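PDB 4FQU: glutathionyl-hydroquinone reductase PcpF from Sphingobium chlorophenolicum, which catalyses the glutathione-dependent reduction of glutathionyl-hydroquinones, including chlorinated ones, to free hydroquinones, a reaction used in the breakdown of pentachlorophenol. Local coordinates for residues L3-W9 against P114-V120; L105-Y109 against V120-W126; E210-R216 against Y256-L262; V263-S268 against L306-T310. One frame throughout, in Å; residues are numbered along the deposited sequence.

Interaction 1: L3-W9 against P114-V120; sequences LLIDGVW and PTYTGRV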
# COMPACT_ATOMS: atom_id res chain seq x y z
N LEU A 3 -27.33 -2.15 4.10
CA LEU A 3 -28.04 -3.28 4.65
C LEU A 3 -29.45 -3.33 4.09
O LEU A 3 -29.97 -2.35 3.56
CB LEU A 3 -28.18 -3.17 6.17
CG LEU A 3 -26.94 -3.14 7.05
CD1 LEU A 3 -27.39 -3.23 8.45
CD2 LEU A 3 -26.04 -4.29 6.76
N LEU A 4 -30.08 -4.48 4.19
CA LEU A 4 -31.49 -4.50 3.91
C LEU A 4 -32.18 -4.33 5.24
O LEU A 4 -31.92 -5.06 6.18
CB LEU A 4 -31.92 -5.79 3.20
CG LEU A 4 -31.82 -5.73 1.68
CD1 LEU A 4 -32.32 -7.01 1.09
CD2 LEU A 4 -32.64 -4.59 1.12
N ILE A 5 -33.04 -3.34 5.35
CA ILE A 5 -33.64 -3.07 6.66
C ILE A 5 -35.06 -3.56 6.79
O ILE A 5 -35.39 -4.18 7.78
CB ILE A 5 -33.56 -1.62 7.08
CG1 ILE A 5 -33.08 -1.58 8.53
CG2 ILE A 5 -34.88 -0.91 6.78
CD1 ILE A 5 -31.75 -2.19 8.69
N ASP A 6 -35.93 -3.31 5.83
CA ASP A 6 -37.19 -3.98 5.99
C ASP A 6 -37.58 -4.30 4.58
O ASP A 6 -38.69 -4.08 4.17
CB ASP A 6 -38.23 -3.10 6.72
CG ASP A 6 -38.35 -3.39 8.25
OD1 ASP A 6 -38.25 -2.46 9.09
OD2 ASP A 6 -38.57 -4.55 8.63
N GLY A 7 -36.63 -4.84 3.84
CA GLY A 7 -36.82 -5.01 2.42
C GLY A 7 -36.41 -3.70 1.74
O GLY A 7 -36.58 -3.50 0.53
N VAL A 8 -35.86 -2.79 2.53
CA VAL A 8 -35.46 -1.58 1.88
C VAL A 8 -33.99 -1.41 1.96
O VAL A 8 -33.39 -1.75 2.96
CB VAL A 8 -36.15 -0.41 2.49
CG1 VAL A 8 -35.56 0.90 1.97
CG2 VAL A 8 -37.59 -0.50 2.17
N TRP A 9 -33.38 -0.89 0.92
CA TRP A 9 -31.94 -0.86 0.94
C TRP A 9 -31.47 0.41 1.61
O TRP A 9 -31.89 1.49 1.24
CB TRP A 9 -31.36 -1.02 -0.47
CG TRP A 9 -29.87 -0.89 -0.48
CD1 TRP A 9 -29.14 0.18 -0.90
CD2 TRP A 9 -28.93 -1.85 -0.02
NE1 TRP A 9 -27.81 -0.06 -0.73
CE2 TRP A 9 -27.66 -1.30 -0.20
CE3 TRP A 9 -29.05 -3.12 0.52
CZ2 TRP A 9 -26.53 -1.98 0.12
CZ3 TRP A 9 -27.93 -3.79 0.84
CH2 TRP A 9 -26.68 -3.21 0.65
N PRO A 114 -39.77 -10.42 1.35
CA PRO A 114 -39.90 -9.01 1.02
C PRO A 114 -39.56 -8.05 2.13
O PRO A 114 -39.33 -6.86 1.86
CB PRO A 114 -41.37 -8.91 0.67
CG PRO A 114 -41.66 -10.18 0.09
CD PRO A 114 -41.02 -11.11 1.07
N THR A 115 -39.48 -8.55 3.36
CA THR A 115 -39.17 -7.67 4.47
C THR A 115 -37.79 -7.94 5.04
O THR A 115 -37.41 -7.34 6.03
CB THR A 115 -40.23 -7.82 5.56
OG1 THR A 115 -40.47 -9.21 5.81
CG2 THR A 115 -41.50 -7.16 5.10
N TYR A 116 -37.06 -8.85 4.42
CA TYR A 116 -35.73 -9.26 4.88
C TYR A 116 -34.90 -8.17 5.54
O TYR A 116 -34.68 -7.11 4.97
CB TYR A 116 -34.95 -9.86 3.72
CG TYR A 116 -33.53 -10.25 4.06
CD1 TYR A 116 -33.23 -11.50 4.61
CD2 TYR A 116 -32.48 -9.39 3.84
CE1 TYR A 116 -31.91 -11.88 4.92
CE2 TYR A 116 -31.17 -9.78 4.15
CZ TYR A 116 -30.90 -11.02 4.69
OH TYR A 116 -29.60 -11.36 4.98
N THR A 117 -34.41 -8.45 6.74
CA THR A 117 -33.46 -7.56 7.38
C THR A 117 -32.14 -8.27 7.55
O THR A 117 -32.06 -9.22 8.32
CB THR A 117 -33.90 -7.20 8.79
OG1 THR A 117 -35.31 -6.91 8.80
CG2 THR A 117 -33.06 -6.05 9.30
N GLY A 118 -31.10 -7.82 6.86
CA GLY A 118 -29.78 -8.33 7.16
C GLY A 118 -28.75 -7.87 6.19
O GLY A 118 -28.98 -6.93 5.43
N ARG A 119 -27.58 -8.51 6.18
CA ARG A 119 -26.65 -8.06 5.14
C ARG A 119 -27.01 -8.72 3.81
O ARG A 119 -27.79 -9.66 3.76
CB ARG A 119 -25.21 -8.25 5.54
CG ARG A 119 -25.01 -8.25 7.03
CD ARG A 119 -23.57 -8.53 7.31
NE ARG A 119 -22.78 -7.60 6.55
CZ ARG A 119 -21.64 -7.91 5.96
NH1 ARG A 119 -21.14 -9.15 6.08
NH2 ARG A 119 -21.01 -6.95 5.27
N VAL A 120 -26.49 -8.18 2.72
CA VAL A 120 -26.82 -8.68 1.38
C VAL A 120 -25.50 -9.04 0.72
O VAL A 120 -24.88 -8.15 0.09
CB VAL A 120 -27.55 -7.62 0.46
CG1 VAL A 120 -27.78 -8.21 -0.90
CG2 VAL A 120 -28.89 -7.19 1.02
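L4 is the centre of this contact. Its CA-to-CB bond points toward 114-120, and the side chain touches both Y116 and V120. L4 CD1 is 3.6 Å from Y116 CD2, and L4 CG is 3.3 Å from V120 CG2. The backbone of L4 pairs with G118 as a single antiparallel bridge of the hydrogen-bonded type. L4 N donates to G118 O at 3.0 Å, and G118 N donates to L4 O, also at 3.0 Å. V120 points toward 3-9 as well. Its CG2 also meets the edge of the W9 ring, 3.5 Å from W9 CZ3. T117 is the polar member of the contact. Its hydroxyl OG1 donates to I5 O at 2.9 Å. Past the bridge the chain turns at G7, whose N donates to Y116 O at 3.2 Å. A CB on G7 would clash with P114 O, and its backbone angles also call for glycine. R119 and V120 belong to the predicted glutathione site, so the N-terminal strand backs the loop that probably carries part of that site. Strand 3-4 also pairs with strand 9-10, through L3 and R10. Helix 106-112 lies against L4 and V120 with Y106 and Y109, and the W9 ring stacks on that of Y106.

Interaction 2: L105-Y109 against V120-W126; sequences LYQVY and VTIPILW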
# COMPACT_ATOMS: atom_id res chain seq x y z
N LEU A 105 -28.03 -6.90 -6.24
CA LEU A 105 -27.99 -8.17 -5.50
C LEU A 105 -29.03 -8.17 -4.42
O LEU A 105 -29.71 -9.15 -4.26
CB LEU A 105 -26.62 -8.47 -4.91
CG LEU A 105 -26.37 -9.77 -4.12
CD1 LEU A 105 -26.46 -10.99 -4.98
CD2 LEU A 105 -24.97 -9.70 -3.48
N TYR A 106 -29.17 -7.05 -3.71
CA TYR A 106 -30.22 -6.92 -2.69
C TYR A 106 -31.60 -7.36 -3.19
O TYR A 106 -32.35 -7.97 -2.44
CB TYR A 106 -30.23 -5.55 -1.98
CG TYR A 106 -30.82 -4.32 -2.68
CD1 TYR A 106 -32.15 -4.25 -3.02
CD2 TYR A 106 -30.03 -3.21 -2.94
CE1 TYR A 106 -32.68 -3.12 -3.62
CE2 TYR A 106 -30.55 -2.08 -3.57
CZ TYR A 106 -31.87 -2.06 -3.90
OH TYR A 106 -32.40 -0.95 -4.51
N GLN A 107 -31.93 -7.12 -4.45
CA GLN A 107 -33.20 -7.63 -5.01
C GLN A 107 -33.32 -9.16 -5.06
O GLN A 107 -34.44 -9.66 -5.28
CB GLN A 107 -33.46 -7.09 -6.42
CG GLN A 107 -33.81 -5.66 -6.53
CD GLN A 107 -33.53 -5.13 -7.89
OE1 GLN A 107 -32.44 -5.33 -8.43
NE2 GLN A 107 -34.50 -4.47 -8.48
N VAL A 108 -32.21 -9.90 -4.93
CA VAL A 108 -32.29 -11.36 -4.90
C VAL A 108 -32.83 -11.75 -3.54
O VAL A 108 -33.77 -12.54 -3.44
CB VAL A 108 -30.94 -12.05 -5.13
CG1 VAL A 108 -31.11 -13.57 -5.02
CG2 VAL A 108 -30.38 -11.71 -6.49
N TYR A 109 -32.26 -11.18 -2.48
CA TYR A 109 -32.75 -11.48 -1.13
C TYR A 109 -34.21 -11.19 -0.97
O TYR A 109 -34.94 -11.93 -0.30
CB TYR A 109 -31.95 -10.74 -0.06
CG TYR A 109 -30.58 -11.35 0.17
CD1 TYR A 109 -29.50 -11.09 -0.68
CD2 TYR A 109 -30.36 -12.17 1.24
CE1 TYR A 109 -28.25 -11.62 -0.46
CE2 TYR A 109 -29.13 -12.72 1.47
CZ TYR A 109 -28.07 -12.45 0.63
OH TYR A 109 -26.88 -13.06 0.93
N VAL A 120 -26.49 -8.18 2.72
CA VAL A 120 -26.82 -8.68 1.38
C VAL A 120 -25.50 -9.04 0.72
O VAL A 120 -24.88 -8.15 0.09
CB VAL A 120 -27.55 -7.62 0.46
CG1 VAL A 120 -27.78 -8.21 -0.90
CG2 VAL A 120 -28.89 -7.19 1.02
N THR A 121 -25.11 -10.31 0.89
CA THR A 121 -23.81 -10.85 0.47
C THR A 121 -23.81 -11.94 -0.62
O THR A 121 -24.85 -12.55 -0.93
CB THR A 121 -23.09 -11.45 1.65
OG1 THR A 121 -23.60 -12.77 1.95
CG2 THR A 121 -23.26 -10.57 2.80
N ILE A 122 -22.62 -12.17 -1.20
CA ILE A 122 -22.38 -13.36 -2.02
C ILE A 122 -21.35 -14.19 -1.31
O ILE A 122 -20.58 -13.64 -0.54
CB ILE A 122 -21.82 -13.00 -3.40
CG1 ILE A 122 -20.49 -12.28 -3.28
CG2 ILE A 122 -22.81 -12.15 -4.19
CD1 ILE A 122 -20.19 -11.40 -4.53
N PRO A 123 -21.29 -15.49 -1.59
CA PRO A 123 -22.04 -16.29 -2.55
C PRO A 123 -23.38 -16.74 -2.01
O PRO A 123 -23.52 -16.82 -0.79
CB PRO A 123 -21.15 -17.52 -2.73
CG PRO A 123 -20.47 -17.65 -1.46
CD PRO A 123 -20.14 -16.25 -1.07
N ILE A 124 -24.34 -17.02 -2.89
CA ILE A 124 -25.69 -17.44 -2.51
C ILE A 124 -25.97 -18.68 -3.31
O ILE A 124 -25.76 -18.68 -4.50
CB ILE A 124 -26.71 -16.39 -2.94
CG1 ILE A 124 -26.35 -15.04 -2.33
CG2 ILE A 124 -28.11 -16.81 -2.54
CD1 ILE A 124 -27.26 -13.90 -2.75
N LEU A 125 -26.41 -19.76 -2.68
CA LEU A 125 -26.80 -20.90 -3.46
C LEU A 125 -28.30 -20.85 -3.47
O LEU A 125 -28.92 -20.94 -2.44
CB LEU A 125 -26.27 -22.18 -2.83
CG LEU A 125 -26.58 -23.51 -3.51
CD1 LEU A 125 -25.86 -23.57 -4.78
CD2 LEU A 125 -26.16 -24.64 -2.66
N TRP A 126 -28.86 -20.67 -4.65
CA TRP A 126 -30.29 -20.35 -4.81
C TRP A 126 -31.07 -21.59 -5.23
O TRP A 126 -30.66 -22.28 -6.14
CB TRP A 126 -30.45 -19.25 -5.85
CG TRP A 126 -31.81 -18.93 -6.26
CD1 TRP A 126 -32.45 -19.47 -7.30
CD2 TRP A 126 -32.70 -17.98 -5.70
NE1 TRP A 126 -33.70 -18.94 -7.43
CE2 TRP A 126 -33.88 -18.01 -6.45
CE3 TRP A 126 -32.63 -17.10 -4.62
CZ2 TRP A 126 -34.97 -17.23 -6.17
CZ3 TRP A 126 -33.71 -16.31 -4.35
CH2 TRP A 126 -34.87 -16.39 -5.12
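Y109 has chi1 near -75° (m), which swings its ring over to 120-126 although its CA-to-CB bond runs sideways. V120 CA sits over one ring face in a CH-pi contact, 4.2 Å from the centroid. V120 CG1 is 3.4 Å from Y109 CD1, and I124 CD1 is 3.4 Å from Y109 CE1. The phenol oxygen reaches the backbone: Y109 OH lies 2.8 Å from T121 O; N136 OD1 is a hydrogen-bond partner of the same hydroxyl. L105 is a t,p rotamer pointing toward the loop. L105 CD2 is 3.3 Å from I122 CG2. L105 CD1 is 3.8 Å from I124 CD1 and also lies near I122. This is the thioredoxin-like domain of a glutathione transferase, where helix 106-112 leads through a loop to strand 124-127. The peptide bond before P123 is cis, as in the cis-proline loop of that fold. V120, T121 and I122 are predicted to bind glutathione, and I122 touches C53, the probable nucleophile. I124 is an m,t rotamer. Its CD1 reaches both L105 and Y109. V108 adopts t, placing CG1 3.8 Å from W126 CZ3. Y106 behaves differently. Its p rotamer carries the ring away from V120 to stack on W9, while Y106 CB stays 3.7 Å from V120 CG2.

Interaction 3: E210-R216 against Y256-L262; sequences EEHLTGR and YPNLSRL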
# COMPACT_ATOMS: atom_id res chain seq x y z
N GLU A 210 3.96 -21.42 6.49
CA GLU A 210 5.17 -21.68 5.74
C GLU A 210 5.91 -22.87 6.32
O GLU A 210 6.48 -23.66 5.56
CB GLU A 210 6.06 -20.45 5.69
CG GLU A 210 7.40 -20.67 5.02
CD GLU A 210 7.32 -20.67 3.49
OE1 GLU A 210 6.27 -20.30 2.93
OE2 GLU A 210 8.33 -21.03 2.84
N GLU A 211 5.92 -23.03 7.64
CA GLU A 211 6.65 -24.18 8.19
C GLU A 211 5.93 -25.47 7.91
O GLU A 211 6.51 -26.45 7.43
CB GLU A 211 6.92 -24.05 9.69
CG GLU A 211 8.40 -23.80 10.03
CD GLU A 211 9.27 -25.07 10.05
OE1 GLU A 211 8.73 -26.16 10.34
OE2 GLU A 211 10.50 -24.98 9.79
N HIS A 212 4.65 -25.45 8.20
CA HIS A 212 3.83 -26.62 7.99
C HIS A 212 4.03 -27.16 6.60
O HIS A 212 3.95 -28.36 6.38
CB HIS A 212 2.38 -26.23 8.13
CG HIS A 212 1.50 -27.38 8.43
ND1 HIS A 212 1.55 -28.05 9.63
CD2 HIS A 212 0.58 -28.01 7.67
CE1 HIS A 212 0.68 -29.04 9.62
NE2 HIS A 212 0.08 -29.04 8.44
N LEU A 213 4.26 -26.27 5.66
CA LEU A 213 4.27 -26.64 4.26
C LEU A 213 5.64 -27.13 3.82
O LEU A 213 5.86 -27.36 2.60
CB LEU A 213 3.81 -25.46 3.39
CG LEU A 213 2.32 -25.17 3.34
CD1 LEU A 213 1.98 -24.02 2.44
CD2 LEU A 213 1.57 -26.36 2.86
N THR A 214 6.56 -27.31 4.76
CA THR A 214 7.95 -27.45 4.35
C THR A 214 8.27 -28.69 3.50
O THR A 214 8.75 -28.55 2.36
CB THR A 214 8.97 -27.19 5.45
OG1 THR A 214 9.39 -25.81 5.37
CG2 THR A 214 10.19 -28.08 5.24
N GLY A 215 7.99 -29.88 4.00
CA GLY A 215 8.18 -31.01 3.12
C GLY A 215 6.88 -31.49 2.54
O GLY A 215 6.76 -32.65 2.26
N ARG A 216 5.91 -30.60 2.37
CA ARG A 216 4.55 -30.99 1.95
C ARG A 216 4.18 -30.37 0.62
O ARG A 216 4.89 -29.51 0.12
CB ARG A 216 3.50 -30.56 2.98
CG ARG A 216 3.65 -31.15 4.37
CD ARG A 216 2.42 -30.84 5.22
NE ARG A 216 2.57 -31.14 6.64
CZ ARG A 216 2.14 -32.26 7.21
NH1 ARG A 216 1.54 -33.19 6.47
NH2 ARG A 216 2.30 -32.45 8.52
N TYR A 256 7.60 -15.86 0.83
CA TYR A 256 7.40 -17.14 1.53
C TYR A 256 7.46 -18.23 0.50
O TYR A 256 6.46 -18.49 -0.16
CB TYR A 256 6.02 -17.22 2.17
CG TYR A 256 5.85 -16.45 3.43
CD1 TYR A 256 6.39 -16.90 4.61
CD2 TYR A 256 5.11 -15.28 3.45
CE1 TYR A 256 6.23 -16.20 5.78
CE2 TYR A 256 4.94 -14.57 4.60
CZ TYR A 256 5.50 -15.03 5.76
OH TYR A 256 5.30 -14.30 6.89
N PRO A 257 8.64 -18.84 0.32
CA PRO A 257 8.83 -19.84 -0.72
C PRO A 257 7.76 -20.90 -0.68
O PRO A 257 7.09 -21.08 -1.67
CB PRO A 257 10.20 -20.40 -0.42
CG PRO A 257 10.57 -19.81 0.87
CD PRO A 257 9.90 -18.53 0.97
N ASN A 258 7.57 -21.56 0.44
CA ASN A 258 6.58 -22.61 0.47
C ASN A 258 5.16 -22.21 0.11
O ASN A 258 4.50 -22.96 -0.60
CB ASN A 258 6.61 -23.35 1.77
CG ASN A 258 7.62 -24.42 1.76
OD1 ASN A 258 7.78 -25.10 0.74
ND2 ASN A 258 8.33 -24.57 2.85
N LEU A 259 4.68 -21.08 0.62
CA LEU A 259 3.35 -20.58 0.25
C LEU A 259 3.28 -20.20 -1.22
O LEU A 259 2.34 -20.58 -1.92
CB LEU A 259 2.95 -19.38 1.09
CG LEU A 259 2.65 -19.86 2.50
CD1 LEU A 259 2.48 -18.72 3.50
CD2 LEU A 259 1.42 -20.74 2.49
N SER A 260 4.27 -19.44 -1.70
CA SER A 260 4.31 -18.99 -3.10
C SER A 260 4.22 -20.18 -4.01
O SER A 260 3.71 -20.06 -5.11
CB SER A 260 5.60 -18.24 -3.40
OG SER A 260 5.43 -16.86 -3.12
N ARG A 261 4.71 -21.32 -3.53
CA ARG A 261 4.71 -22.55 -4.30
C ARG A 261 3.28 -23.09 -4.35
O ARG A 261 2.79 -23.42 -5.44
CB ARG A 261 5.69 -23.53 -3.67
CG ARG A 261 6.33 -24.58 -4.58
CD ARG A 261 7.45 -25.39 -3.84
NE ARG A 261 7.19 -25.62 -2.40
CZ ARG A 261 6.41 -26.60 -1.89
NH1 ARG A 261 5.80 -27.46 -2.72
NH2 ARG A 261 6.22 -26.70 -0.55
N LEU A 262 2.60 -23.17 -3.20
CA LEU A 262 1.19 -23.59 -3.13
C LEU A 262 0.31 -22.73 -4.03
O LEU A 262 -0.55 -23.22 -4.75
CB LEU A 262 0.65 -23.56 -1.70
CG LEU A 262 -0.86 -23.83 -1.52
CD1 LEU A 262 -1.13 -25.27 -1.63
CD2 LEU A 262 -1.33 -23.42 -0.18
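The E210 carboxylate receives two backbone hydrogen bonds from the first turn of helix 257-268. N258 N donates to E210 OE2 at 2.6 Å, and L259 N donates to E210 OE1 at 2.9 Å. These amides have no acceptor within their own helix, so the glutamate supplies acceptors to the helix start from another part of the chain. Y256 holds the N-cap position, and its CB lies 3.2 Å from E210 OE1. R261 makes the second polar link. R261 NH2 donates to R216 O at 3.2 Å, reaching the end of the type I turn from L213 to R216. The same NH2 binds N258 OD1 at 2.6 Å, and NH1 makes a salt bridge with E217. A weak bond runs from N258 ND2 to E210 O at 3.4 Å. Behind these groups lies the apolar part. L213, the first residue to leave the helical path, points toward 256-262. Its CD1 is 3.3 Å from L259 CD2 and 4.3 Å from L262 CD2. The contact joins the C-terminal end of helix 192-212 to the start of helix 257-268 in the all-helical domain of the glutathione transferase fold. L259 and L262 also touch helix 226-245, while Y256 packs on F203 and L206 of helix 192-212.

Interaction 4: V263-S268 against L306-T310; sequences VGKLAS and LPGLT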
# COMPACT_ATOMS: atom_id res chain seq x y z
N VAL A 263 0.52 -21.43 -4.00
CA VAL A 263 -0.25 -20.54 -4.83
C VAL A 263 -0.05 -20.77 -6.31
O VAL A 263 -1.01 -20.70 -7.08
CB VAL A 263 0.11 -19.12 -4.54
CG1 VAL A 263 -0.13 -18.23 -5.78
CG2 VAL A 263 -0.63 -18.68 -3.28
N GLY A 264 1.19 -21.02 -6.72
CA GLY A 264 1.50 -21.30 -8.11
C GLY A 264 0.84 -22.60 -8.54
O GLY A 264 0.18 -22.66 -9.55
N LYS A 265 1.00 -23.64 -7.74
CA LYS A 265 0.38 -24.92 -7.99
C LYS A 265 -1.09 -24.76 -8.34
O LYS A 265 -1.57 -25.28 -9.35
CB LYS A 265 0.51 -25.74 -6.72
CG LYS A 265 0.42 -27.22 -6.83
CD LYS A 265 1.05 -27.82 -5.58
CE LYS A 265 0.73 -29.30 -5.37
NZ LYS A 265 1.02 -30.23 -6.52
N LEU A 266 -1.79 -24.01 -7.51
CA LEU A 266 -3.22 -23.88 -7.64
C LEU A 266 -3.65 -22.89 -8.71
O LEU A 266 -4.72 -23.00 -9.29
CB LEU A 266 -3.83 -23.50 -6.28
CG LEU A 266 -4.35 -24.66 -5.43
CD1 LEU A 266 -4.71 -24.21 -4.00
CD2 LEU A 266 -5.53 -25.22 -6.15
N ALA A 267 -2.83 -21.89 -8.97
CA ALA A 267 -3.23 -20.89 -9.94
C ALA A 267 -2.95 -21.44 -11.33
O ALA A 267 -3.24 -20.80 -12.33
CB ALA A 267 -2.51 -19.62 -9.70
N SER A 268 -2.39 -22.65 -11.37
CA SER A 268 -1.93 -23.27 -12.61
C SER A 268 -2.82 -24.41 -13.01
O SER A 268 -2.78 -24.87 -14.16
CB SER A 268 -0.51 -23.80 -12.48
OG SER A 268 0.39 -22.71 -12.41
N LEU A 306 2.41 -13.13 -9.10
CA LEU A 306 2.37 -14.56 -8.82
C LEU A 306 3.58 -15.25 -9.43
O LEU A 306 4.47 -14.56 -9.91
CB LEU A 306 1.08 -15.14 -9.41
CG LEU A 306 -0.24 -14.57 -8.87
CD1 LEU A 306 -1.48 -15.26 -9.47
CD2 LEU A 306 -0.27 -14.68 -7.37
N PRO A 307 3.67 -16.60 -9.35
CA PRO A 307 4.59 -17.36 -10.22
C PRO A 307 3.95 -18.39 -11.22
O PRO A 307 2.87 -18.17 -11.82
CB PRO A 307 5.53 -18.07 -9.22
CG PRO A 307 4.81 -17.97 -7.84
CD PRO A 307 3.45 -17.33 -8.08
N GLY A 308 4.65 -19.51 -11.42
CA GLY A 308 4.16 -20.60 -12.25
C GLY A 308 4.16 -21.92 -11.50
O GLY A 308 3.40 -22.07 -10.54
N LEU A 309 5.01 -22.88 -11.94
CA LEU A 309 5.31 -24.16 -11.24
C LEU A 309 6.64 -24.84 -11.74
O LEU A 309 6.62 -25.57 -12.73
CB LEU A 309 4.13 -25.17 -11.32
CG LEU A 309 2.79 -24.92 -12.06
CD1 LEU A 309 2.96 -24.41 -13.53
CD2 LEU A 309 1.85 -26.15 -11.98
N THR A 310 7.76 -24.62 -11.04
CA THR A 310 9.10 -25.05 -11.54
C THR A 310 10.18 -25.50 -10.49
O THR A 310 11.23 -24.87 -10.36
CB THR A 310 9.71 -23.97 -12.52
OG1 THR A 310 10.93 -24.44 -13.10
CG2 THR A 310 9.94 -22.61 -11.82
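L306 lies across V263, with L306 CD2 3.9 Å from V263 CG1. Its other methyl, CD1, is 4.5 Å from A267 CB, so this leucine spans one turn of the helix. The contact lays the C-terminal tail of the chain along helix 257-268 of the helical glutathione transferase domain. The tail segment 306-310 has no regular structure and follows helix 278-287. P307 extends the apolar patch, its CD lying 4.3 Å from V263 CG1. G264 is where the backbones come closest. Its CA is 5.0 Å from the CA of G308 and 3.2 Å from G308 O. A CB on G264 would point toward the tail and clash with that oxygen, so the missing side chain lets the tail lie close. V263 also packs on L235 of helix 226-245. The interface is small and rests on van der Waals contact, with no hydrogen bonds between the two segments. G308, L309 and T310 are poorly ordered, so details at this end are less certain. The CA-to-CB bond of L309 points toward 263-268, and the side chain meets S268. There S268 OG donates to G264 O at 2.9 Å within 263-268, while L309 CD1 lies 3.3 Å from the same OG.

Interactions 1 and 2 belong to the thioredoxin-like half of the chain, and interactions 3 and 4 lie across its centre in the helical half. The first two share V120 and touch through W9 and Y106. Interaction 2 is the buried one and is mainly apolar and aromatic. Interaction 1 is partly buried and relies more on backbone pairing. Both include residues predicted to bind glutathione. Interactions 3 and 4 are far from the annotated sites, and both use helix 257-268. They meet where S260 O lies 3.6 Å from P307 CG. Interaction 3 uses charged and polar groups at helix ends, whereas interaction 4 is a smaller tail contact, mostly van der Waals.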